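PDB 1KA2: thermostable carboxypeptidase 1 from Pyrococcus furiosus, which removes amino acids one after another from the C-terminus of peptides, with broad specificity, as a cobalt-dependent metallocarboxypeptidase, and forms a homodimer. Local coordinates for residues S54-S57 with H58-L62; E71-K74 with G75-N78; G224-G228 with T229-L233; R84-V87 with R88-R92; P133-D136 with K137-L141. All coordinates share one frame; numbering follows the deposited sequence.

Interaction 1 (S54-S57 with H58-L62)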
# COMPACT_ATOMS: atom_id res chain seq x y z
N SER A 54 0.64 9.77 -12.33
CA SER A 54 0.62 11.23 -12.27
C SER A 54 0.27 11.79 -13.63
O SER A 54 -0.48 12.75 -13.73
CB SER A 54 1.98 11.79 -11.84
OG SER A 54 2.14 11.68 -10.44
N VAL A 55 0.81 11.18 -14.68
CA VAL A 55 0.48 11.65 -16.02
C VAL A 55 -0.98 11.31 -16.34
O VAL A 55 -1.67 12.09 -16.99
CB VAL A 55 1.39 11.01 -17.09
CG1 VAL A 55 0.87 11.35 -18.48
CG2 VAL A 55 2.82 11.52 -16.93
N LEU A 56 -1.45 10.17 -15.86
CA LEU A 56 -2.82 9.76 -16.13
C LEU A 56 -3.76 10.72 -15.43
O LEU A 56 -4.74 11.20 -16.01
CB LEU A 56 -3.07 8.34 -15.61
CG LEU A 56 -4.07 7.46 -16.38
CD1 LEU A 56 -4.42 6.24 -15.51
CD2 LEU A 56 -5.32 8.25 -16.73
N SER A 57 -3.45 11.00 -14.17
CA SER A 57 -4.24 11.90 -13.35
C SER A 57 -4.40 13.28 -14.01
O SER A 57 -5.52 13.77 -14.17
CB SER A 57 -3.58 12.05 -11.98
OG SER A 57 -4.50 12.52 -11.03
N HIS A 58 -3.27 13.88 -14.38
CA HIS A 58 -3.22 15.19 -15.03
C HIS A 58 -4.04 15.17 -16.32
O HIS A 58 -4.72 16.13 -16.65
CB HIS A 58 -1.75 15.53 -15.37
CG HIS A 58 -1.57 16.83 -16.10
ND1 HIS A 58 -1.71 18.06 -15.49
CD2 HIS A 58 -1.22 17.09 -17.38
CE1 HIS A 58 -1.46 19.02 -16.36
NE2 HIS A 58 -1.15 18.45 -17.52
N GLU A 59 -3.96 14.05 -17.04
CA GLU A 59 -4.70 13.89 -18.28
C GLU A 59 -6.20 13.93 -18.03
O GLU A 59 -6.94 14.57 -18.77
CB GLU A 59 -4.30 12.57 -18.94
CG GLU A 59 -4.91 12.35 -20.30
CD GLU A 59 -4.44 11.06 -20.95
OE1 GLU A 59 -3.22 10.93 -21.21
OE2 GLU A 59 -5.30 10.18 -21.19
N LEU A 60 -6.65 13.24 -16.98
CA LEU A 60 -8.07 13.19 -16.64
C LEU A 60 -8.59 14.55 -16.15
O LEU A 60 -9.72 14.94 -16.46
CB LEU A 60 -8.32 12.13 -15.56
CG LEU A 60 -8.13 10.65 -15.92
CD1 LEU A 60 -8.34 9.78 -14.70
CD2 LEU A 60 -9.11 10.26 -17.02
N LEU A 61 -7.78 15.26 -15.38
CA LEU A 61 -8.18 16.56 -14.87
C LEU A 61 -8.37 17.57 -16.00
O LEU A 61 -9.22 18.45 -15.91
CB LEU A 61 -7.14 17.09 -13.89
CG LEU A 61 -7.48 18.40 -13.18
CD1 LEU A 61 -8.68 18.17 -12.26
CD2 LEU A 61 -6.28 18.88 -12.38
N LEU A 62 -7.59 17.43 -17.06
CA LEU A 62 -7.68 18.37 -18.17
C LEU A 62 -8.44 17.86 -19.39
O LEU A 62 -8.36 18.43 -20.47
CB LEU A 62 -6.27 18.82 -18.58
CG LEU A 62 -5.60 19.92 -17.74
CD1 LEU A 62 -5.73 19.61 -16.26
CD2 LEU A 62 -4.14 20.05 -18.13
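The last two turns of the helix 43-61 carry this contact, in which Leu56 and Leu60 meet one turn apart on the same flank. CD2 of Leu56 lies 3.8 Å from CG of Leu60, the two branched chains passing each other at a slant. With CG set beside its own backbone N (chi1 -68°), Leu60 leans back over the preceding turn, and its CG also rests 3.4 Å from the carbonyl O of Leu56. Leucine suits both places because this flank faces apolar neighbours: Ile23 of the helix 8-36 touches both residues, and Leu56 also packs on Leu56 of the second subunit.

The polar residues take other sides. Glu59, long enough to reach across the dimer boundary from this exposed position, forms a salt bridge through OE1 with Arg19 of the second subunit, while OG of Ser54 is hydrogen-bonded to Gln27.

Ordinary alpha-helical bonds run beneath the side chains. The straightest is from N of His58 to O of Ser54, 3.1 Å with an angle of 170° at the hydrogen. Leu62 is the first residue to leave helical angles, and its N still reaches O of His58 at 3.2 Å.

Interaction 2 (E71-K74 with G75-N78)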
# COMPACT_ATOMS: atom_id res chain seq x y z
N GLU A 71 -16.44 24.65 -16.28
CA GLU A 71 -16.72 25.97 -16.83
C GLU A 71 -18.22 26.21 -16.77
O GLU A 71 -18.67 27.26 -16.30
CB GLU A 71 -16.23 26.08 -18.27
CG GLU A 71 -14.89 26.78 -18.41
CD GLU A 71 -14.92 28.18 -17.83
OE1 GLU A 71 -15.78 28.98 -18.28
OE2 GLU A 71 -14.10 28.49 -16.94
N LYS A 72 -18.98 25.23 -17.24
CA LYS A 72 -20.44 25.32 -17.25
C LYS A 72 -21.00 25.60 -15.86
O LYS A 72 -21.75 26.56 -15.67
CB LYS A 72 -21.03 24.01 -17.79
CG LYS A 72 -22.55 24.00 -17.88
CD LYS A 72 -23.06 22.64 -18.30
CE LYS A 72 -24.56 22.62 -18.48
NZ LYS A 72 -25.00 23.52 -19.59
N ALA A 73 -20.63 24.77 -14.89
CA ALA A 73 -21.11 24.94 -13.52
C ALA A 73 -20.70 26.29 -12.96
O ALA A 73 -21.44 26.91 -12.19
CB ALA A 73 -20.55 23.83 -12.63
N LYS A 74 -19.52 26.75 -13.35
CA LYS A 74 -19.00 28.03 -12.90
C LYS A 74 -19.97 29.11 -13.39
O LYS A 74 -20.01 30.22 -12.85
CB LYS A 74 -17.60 28.24 -13.46
CG LYS A 74 -16.87 29.46 -12.92
CD LYS A 74 -15.47 29.57 -13.53
CE LYS A 74 -14.76 30.80 -12.99
NZ LYS A 74 -13.38 30.92 -13.51
N GLY A 75 -20.75 28.75 -14.40
CA GLY A 75 -21.72 29.68 -14.95
C GLY A 75 -23.12 29.43 -14.43
O GLY A 75 -24.10 29.71 -15.11
N LEU A 76 -23.21 28.89 -13.23
CA LEU A 76 -24.51 28.62 -12.62
C LEU A 76 -24.60 29.47 -11.31
O LEU A 76 -23.63 29.59 -10.56
CB LEU A 76 -24.63 27.13 -12.29
CG LEU A 76 -24.63 26.19 -13.49
CD1 LEU A 76 -24.89 24.73 -13.08
CD2 LEU A 76 -25.70 26.53 -14.52
N GLU A 77 -25.77 30.04 -11.04
CA GLU A 77 -25.95 30.97 -9.87
C GLU A 77 -26.92 30.44 -8.80
O GLU A 77 -27.22 31.12 -7.81
CB GLU A 77 -26.55 32.29 -10.36
CG GLU A 77 -25.81 32.84 -11.59
CD GLU A 77 -26.16 34.29 -11.89
OE1 GLU A 77 -27.36 34.60 -12.25
OE2 GLU A 77 -25.26 35.20 -11.78
N ASN A 78 -27.32 29.24 -9.04
CA ASN A 78 -28.33 28.50 -8.27
C ASN A 78 -27.69 27.71 -7.10
O ASN A 78 -28.37 27.33 -6.13
CB ASN A 78 -28.89 27.56 -9.34
CG ASN A 78 -30.17 26.83 -9.02
OD1 ASN A 78 -31.19 27.47 -8.82
ND2 ASN A 78 -30.16 25.52 -9.01
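Leu76 folds back against the last turn of the helix 64-74 and covers the backbone of Ala73. Its CB is 3.2 Å from O of Ala73 and its CG 3.5 Å from the same oxygen, while CD1 comes to 3.8 Å from CA of Ala73. CG also approaches O of Lys72, at 3.6 Å. The leucine therefore lies over two carbonyl groups at the end of the helix, and its contact with the methyl group of Ala73 is looser, CD1 to CB 4.5 Å.

The first torsion explains this: at chi1 -64° CG stands beside the residue's own N and opposite its carbonyl carbon, which turns the branch back toward the helix. The main chain holds the leucine there through a hydrogen bond from N of Leu76 to O of Ala73, 2.9 Å long. The bond is bent, 135° at the hydrogen, and the donor stands well above the carbonyl plane, as happens when the chain is turning out of regular helical geometry. Gly75 makes the turn, and having no side chain it brings no bulk close to O of Lys72.

The residue types follow their surroundings. Ala73 is buried and small enough to meet both Thr9 and Ile13 of the helix 8-36 and Val87 of the helix 81-99, whereas Lys74 sends an extended chain to a salt bridge with Asp91. Leu76 touches Thr9 as well, so the end of the helix 64-74 and the turn after it both lie on the helix 8-36, just before the helix 81-99 begins.

Interaction 3 (G224-G228 with T229-L233)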
# COMPACT_ATOMS: atom_id res chain seq x y z
N GLY A 224 -7.24 9.73 21.82
CA GLY A 224 -8.40 9.14 21.17
C GLY A 224 -8.13 8.82 19.70
O GLY A 224 -9.06 8.69 18.90
N PHE A 225 -6.84 8.71 19.35
CA PHE A 225 -6.43 8.38 17.99
C PHE A 225 -7.05 6.99 17.73
O PHE A 225 -6.73 6.03 18.43
CB PHE A 225 -4.90 8.35 17.91
CG PHE A 225 -4.36 8.33 16.51
CD1 PHE A 225 -4.79 9.25 15.57
CD2 PHE A 225 -3.38 7.41 16.14
CE1 PHE A 225 -4.26 9.28 14.28
CE2 PHE A 225 -2.83 7.43 14.86
CZ PHE A 225 -3.28 8.37 13.93
N PRO A 226 -7.94 6.89 16.74
CA PRO A 226 -8.63 5.63 16.39
C PRO A 226 -7.83 4.54 15.68
O PRO A 226 -8.10 4.21 14.52
CB PRO A 226 -9.81 6.13 15.56
CG PRO A 226 -9.19 7.25 14.79
CD PRO A 226 -8.35 7.98 15.83
N LEU A 227 -6.87 3.96 16.40
CA LEU A 227 -6.01 2.89 15.88
C LEU A 227 -6.76 1.63 15.48
O LEU A 227 -7.68 1.19 16.17
CB LEU A 227 -4.96 2.50 16.91
CG LEU A 227 -3.82 3.45 17.29
CD1 LEU A 227 -3.18 4.01 16.02
CD2 LEU A 227 -4.36 4.55 18.15
N GLY A 228 -6.34 1.03 14.36
CA GLY A 228 -6.96 -0.20 13.88
C GLY A 228 -8.36 -0.04 13.34
O GLY A 228 -8.90 -0.95 12.71
N THR A 229 -8.97 1.12 13.57
CA THR A 229 -10.31 1.35 13.08
C THR A 229 -10.33 2.36 11.93
O THR A 229 -10.96 2.13 10.89
CB THR A 229 -11.22 1.83 14.25
OG1 THR A 229 -12.59 1.64 13.88
CG2 THR A 229 -10.99 3.30 14.55
N ARG A 230 -9.64 3.49 12.11
CA ARG A 230 -9.55 4.53 11.10
C ARG A 230 -8.12 5.07 10.96
O ARG A 230 -7.86 5.95 10.15
CB ARG A 230 -10.49 5.69 11.45
CG ARG A 230 -11.95 5.41 11.11
CD ARG A 230 -12.88 6.50 11.61
NE ARG A 230 -13.86 6.84 10.58
CZ ARG A 230 -15.13 7.12 10.82
NH1 ARG A 230 -15.59 7.10 12.06
NH2 ARG A 230 -15.94 7.42 9.82
N ALA A 231 -7.19 4.54 11.74
CA ALA A 231 -5.83 5.05 11.65
C ALA A 231 -4.75 4.07 12.05
O ALA A 231 -5.02 3.02 12.65
CB ALA A 231 -5.70 6.32 12.50
N ARG A 232 -3.52 4.43 11.71
CA ARG A 232 -2.36 3.61 12.01
C ARG A 232 -1.17 4.50 12.37
O ARG A 232 -1.10 5.67 11.98
CB ARG A 232 -1.92 2.79 10.78
CG ARG A 232 -2.91 1.78 10.21
CD ARG A 232 -2.16 0.91 9.20
NE ARG A 232 -0.91 0.43 9.81
CZ ARG A 232 -0.80 -0.70 10.50
NH1 ARG A 232 -1.86 -1.49 10.65
NH2 ARG A 232 0.35 -1.04 11.06
N LEU A 233 -0.23 3.92 13.11
CA LEU A 233 1.01 4.56 13.48
C LEU A 233 2.10 3.56 13.10
O LEU A 233 2.07 2.40 13.52
CB LEU A 233 1.08 4.84 14.98
CG LEU A 233 2.50 5.21 15.45
CD1 LEU A 233 2.87 6.60 14.94
CD2 LEU A 233 2.58 5.17 16.98
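One carbonyl oxygen, that of Pro226, receives three successive backbone N-H groups. The bond from N of Arg230 is the strong one, 2.9 Å and 169° at the hydrogen, whereas those from N of Thr229 and N of Ala231 are weak. Beside them CG2 of Thr229 is pressed to 3.2 Å from CB of Pro226, tighter than usual for two carbons. That methyl stands between the backbone N and the carbonyl carbon because OG1 is anti to the N (chi1 -161°); OG1 itself bonds to Glu41 of the second subunit.

This is the turn that leads from the helix 209-223, closed by a Schellman motif with Gly224 at positive phi, into the strand 231-235. Pro226 centres an inverse gamma turn, and Gly228, again at positive phi, takes a conformation that residues with a CB adopt less readily. A single bridge pairs Leu227 with Ala231, N of Gly228 giving a 2.9 Å bond to O of Ala231.

Beside the turn CB of Ala231 lies over a face of the Phe225 ring, a CH-pi contact 3.9 Å from the centroid and 27° off the normal. The small methyl admits the ring this closely. Phe225 also packs on Ala274 and Leu278 of the helix 261-278, which carries the metal-binding His269 and His273.

Interaction 4 (R84-V87 with R88-R92)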
# COMPACT_ATOMS: atom_id res chain seq x y z
N ARG A 84 -20.47 25.07 -4.73
CA ARG A 84 -19.63 26.18 -5.17
C ARG A 84 -18.19 25.86 -4.82
O ARG A 84 -17.27 26.14 -5.60
CB ARG A 84 -20.06 27.47 -4.47
CG ARG A 84 -19.62 28.74 -5.18
CD ARG A 84 -19.95 29.96 -4.32
NE ARG A 84 -21.34 29.92 -3.86
CZ ARG A 84 -21.83 30.69 -2.90
NH1 ARG A 84 -21.05 31.56 -2.27
NH2 ARG A 84 -23.11 30.56 -2.54
N GLY A 85 -17.99 25.28 -3.64
CA GLY A 85 -16.66 24.93 -3.20
C GLY A 85 -16.02 23.98 -4.19
O GLY A 85 -14.82 24.05 -4.46
N ILE A 86 -16.84 23.08 -4.73
CA ILE A 86 -16.39 22.10 -5.70
C ILE A 86 -15.75 22.82 -6.88
O ILE A 86 -14.63 22.49 -7.29
CB ILE A 86 -17.56 21.24 -6.21
CG1 ILE A 86 -18.19 20.48 -5.05
CG2 ILE A 86 -17.07 20.25 -7.26
CD1 ILE A 86 -19.41 19.72 -5.45
N VAL A 87 -16.48 23.80 -7.41
CA VAL A 87 -16.01 24.57 -8.55
C VAL A 87 -14.77 25.41 -8.25
O VAL A 87 -13.80 25.38 -9.01
CB VAL A 87 -17.13 25.49 -9.09
CG1 VAL A 87 -16.64 26.27 -10.30
CG2 VAL A 87 -18.36 24.65 -9.45
N ARG A 88 -14.79 26.16 -7.15
CA ARG A 88 -13.64 26.99 -6.82
C ARG A 88 -12.38 26.13 -6.80
O ARG A 88 -11.39 26.44 -7.46
CB ARG A 88 -13.79 27.66 -5.44
CG ARG A 88 -12.79 28.79 -5.22
CD ARG A 88 -12.70 29.23 -3.76
NE ARG A 88 -11.72 28.46 -2.98
CZ ARG A 88 -11.97 27.32 -2.35
NH1 ARG A 88 -13.19 26.79 -2.39
NH2 ARG A 88 -11.02 26.71 -1.67
N VAL A 89 -12.45 25.03 -6.05
CA VAL A 89 -11.33 24.11 -5.92
C VAL A 89 -10.90 23.53 -7.26
O VAL A 89 -9.72 23.57 -7.62
CB VAL A 89 -11.68 22.96 -4.94
CG1 VAL A 89 -10.61 21.87 -4.99
CG2 VAL A 89 -11.81 23.51 -3.53
N LEU A 90 -11.85 22.98 -8.01
CA LEU A 90 -11.52 22.39 -9.30
C LEU A 90 -11.07 23.43 -10.31
O LEU A 90 -10.23 23.14 -11.17
CB LEU A 90 -12.71 21.58 -9.84
CG LEU A 90 -12.99 20.27 -9.08
CD1 LEU A 90 -14.21 19.59 -9.67
CD2 LEU A 90 -11.78 19.35 -9.16
N ASP A 91 -11.60 24.65 -10.22
CA ASP A 91 -11.19 25.68 -11.17
C ASP A 91 -9.71 26.02 -10.93
O ASP A 91 -8.94 26.17 -11.88
CB ASP A 91 -12.05 26.95 -11.03
CG ASP A 91 -11.71 28.00 -12.07
OD1 ASP A 91 -11.36 29.13 -11.68
OD2 ASP A 91 -11.78 27.69 -13.28
N ARG A 92 -9.32 26.10 -9.67
CA ARG A 92 -7.93 26.40 -9.32
C ARG A 92 -6.99 25.28 -9.79
O ARG A 92 -5.86 25.56 -10.23
CB ARG A 92 -7.80 26.57 -7.81
CG ARG A 92 -6.39 26.76 -7.30
CD ARG A 92 -6.36 26.83 -5.77
NE ARG A 92 -5.04 26.53 -5.23
CZ ARG A 92 -4.02 27.39 -5.16
NH1 ARG A 92 -4.16 28.64 -5.59
NH2 ARG A 92 -2.86 26.98 -4.67
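Ile86 and Leu90 lie side by side and point the same way, one turn apart along the helix 81-99. CG2 of Ile86 touches CD1 of Leu90 at 3.8 Å. The gamma methyl does the touching because it stands across from the backbone N, while the longer CG1 arm is beside that N (chi1 -61°). Leu90 in turn keeps its CG beside its own N, leaning over the previous turn so that CG is 3.3 Å from O of Ile86. Both residues are buried against the helix 8-36, Ile86 on Ile10 and Leu14 and Leu90 on Ile13 and Tyr17, which suits branched apolar chains.

Arg88 takes a different direction. It leaves the backbone with CG opposite the N and bends at chi3 (88°), and its NH1 comes back to 3.8 Å from O of Gly85, an oblique approach. Gly85 is buried and leaves its backbone close to NH1. Val89 fills the next position, with CG2 3.2 Å from O of Gly85, and also packs on Pro288.

The alpha-helical i to i+4 bonds join the turns, for example N of Val89 to O of Gly85 at 3.0 Å and 168° at the hydrogen. Ile86 and Leu90 face the helix 8-36 and Val87 faces the helix 64-74, while the charged ends of Arg88 and Arg92 go to carboxylates elsewhere, Glu165 and Asp161. NE of Arg88 pairs with Glu165 and its NH1 bonds to O of Ser469, so partners fix the rotation of this guanidinium, and its charge is probably balanced at least in part by Glu165.

Interaction 5 (P133-D136 with K137-L141)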
# COMPACT_ATOMS: atom_id res chain seq x y z
N PRO A 133 25.40 24.97 -9.97
CA PRO A 133 24.76 25.10 -11.29
C PRO A 133 23.30 24.65 -11.28
O PRO A 133 22.46 25.25 -11.94
CB PRO A 133 25.65 24.24 -12.19
CG PRO A 133 26.14 23.18 -11.26
CD PRO A 133 26.49 23.98 -10.02
N TRP A 134 23.01 23.59 -10.53
CA TRP A 134 21.64 23.08 -10.44
C TRP A 134 20.73 24.11 -9.80
O TRP A 134 19.54 24.19 -10.14
CB TRP A 134 21.60 21.79 -9.62
CG TRP A 134 22.17 20.62 -10.36
CD1 TRP A 134 23.37 20.02 -10.14
CD2 TRP A 134 21.58 19.96 -11.48
NE1 TRP A 134 23.58 19.02 -11.06
CE2 TRP A 134 22.49 18.96 -11.89
CE3 TRP A 134 20.38 20.11 -12.18
CZ2 TRP A 134 22.24 18.11 -12.98
CZ3 TRP A 134 20.12 19.27 -13.25
CH2 TRP A 134 21.05 18.28 -13.65
N LEU A 135 21.28 24.90 -8.87
CA LEU A 135 20.50 25.93 -8.20
C LEU A 135 20.16 27.06 -9.18
O LEU A 135 19.09 27.65 -9.11
CB LEU A 135 21.25 26.50 -7.00
CG LEU A 135 20.43 26.67 -5.71
CD1 LEU A 135 21.16 27.61 -4.75
CD2 LEU A 135 19.05 27.21 -6.03
N ASP A 136 21.09 27.36 -10.09
CA ASP A 136 20.84 28.41 -11.08
C ASP A 136 19.75 27.94 -12.04
O ASP A 136 18.92 28.74 -12.48
CB ASP A 136 22.12 28.73 -11.87
CG ASP A 136 23.12 29.55 -11.07
OD1 ASP A 136 22.72 30.60 -10.52
OD2 ASP A 136 24.31 29.15 -10.99
N LYS A 137 19.74 26.65 -12.35
CA LYS A 137 18.73 26.11 -13.25
C LYS A 137 17.36 26.16 -12.58
O LYS A 137 16.36 26.44 -13.22
CB LYS A 137 19.05 24.67 -13.63
CG LYS A 137 20.16 24.51 -14.65
CD LYS A 137 20.36 23.04 -14.97
CE LYS A 137 21.44 22.83 -16.02
NZ LYS A 137 21.61 21.37 -16.31
N ILE A 138 17.33 25.89 -11.28
CA ILE A 138 16.07 25.90 -10.55
C ILE A 138 15.56 27.33 -10.35
O ILE A 138 14.36 27.55 -10.29
CB ILE A 138 16.22 25.16 -9.19
CG1 ILE A 138 16.40 23.66 -9.47
CG2 ILE A 138 15.01 25.40 -8.32
CD1 ILE A 138 16.49 22.80 -8.25
N ILE A 139 16.47 28.30 -10.27
CA ILE A 139 16.04 29.68 -10.12
C ILE A 139 15.36 30.12 -11.42
O ILE A 139 14.31 30.77 -11.41
CB ILE A 139 17.24 30.61 -9.80
CG1 ILE A 139 17.61 30.47 -8.31
CG2 ILE A 139 16.89 32.06 -10.10
CD1 ILE A 139 18.93 31.10 -7.93
N SER A 140 15.95 29.73 -12.55
CA SER A 140 15.37 30.08 -13.84
C SER A 140 13.99 29.45 -14.01
O SER A 140 13.08 30.08 -14.55
CB SER A 140 16.28 29.64 -14.98
OG SER A 140 15.76 30.08 -16.23
N LEU A 141 13.84 28.21 -13.57
CA LEU A 141 12.55 27.51 -13.67
C LEU A 141 11.49 28.19 -12.80
O LEU A 141 10.33 28.32 -13.21
CB LEU A 141 12.70 26.05 -13.26
CG LEU A 141 13.66 25.18 -14.09
CD1 LEU A 141 13.75 23.80 -13.45
CD2 LEU A 141 13.18 25.08 -15.54
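Lys137 reaches back along the helix 132-149 to lay its ammonium group over the indole of Trp134. Its CB begins 3.6 Å from O of Trp134, and CG continues past O of Pro133, also at 3.6 Å. Because CG stands beside the residue's own N (chi1 -76°), the chain sets out toward the preceding turn; beyond CG it is fully extended. CD then stands above the plane of the indole, just beyond its rim, 4.0 Å from CE3, and NZ ends 4.0 Å from CZ3. The ammonium group is over a face of the six-membered ring, 4.4 Å from its centroid and 27° off the normal: a cation-pi contact, with CD touching the rim of the same indole.

A lysine suits this exposed place because its long straight chain passes the rim of the ring and carries the charge over the face. Tryptophan offers a broad flat surface, and it also packs on Leu114 and Ala118 of the helix 102-124.

On another flank Leu135 and Ile139 make an apolar pair, CD2 to CG1 4.2 Å. Asp136 sends OD1 to the backbone N of Ala380.

The alpha-helical backbone bonds include N of Ile138 to O of Trp134, 3.0 Å. The spacing of three residues places Trp134 and Lys137 on neighbouring turns of one helical face, an i to i+3 aromatic-lysine pair on an alpha-helix packed against the helix 102-124.

How the interactions relate
Interactions 2 and 4 touch: NZ of Lys74 forms a salt bridge of 3.3 Å with OD1 of Asp91, and Val87 packs on Ala73 and Lys74. Interaction 1 lies on the same side of the chain's centre, about 5 Å from interaction 4 between nearest atoms, and all three pack on the helix 8-36. Interactions 1 and 3 both meet the second subunit, their centres about 32 Å apart. Interaction 3 comes near the catalytic centre: the side chain of Leu233 is about 7 Å from that of Glu270, the probable proton donor/acceptor, and that of Phe225 about 13 Å from the magnesium ion. Interaction 5 lies across the chain's centre from interaction 3, about 42 Å between centres.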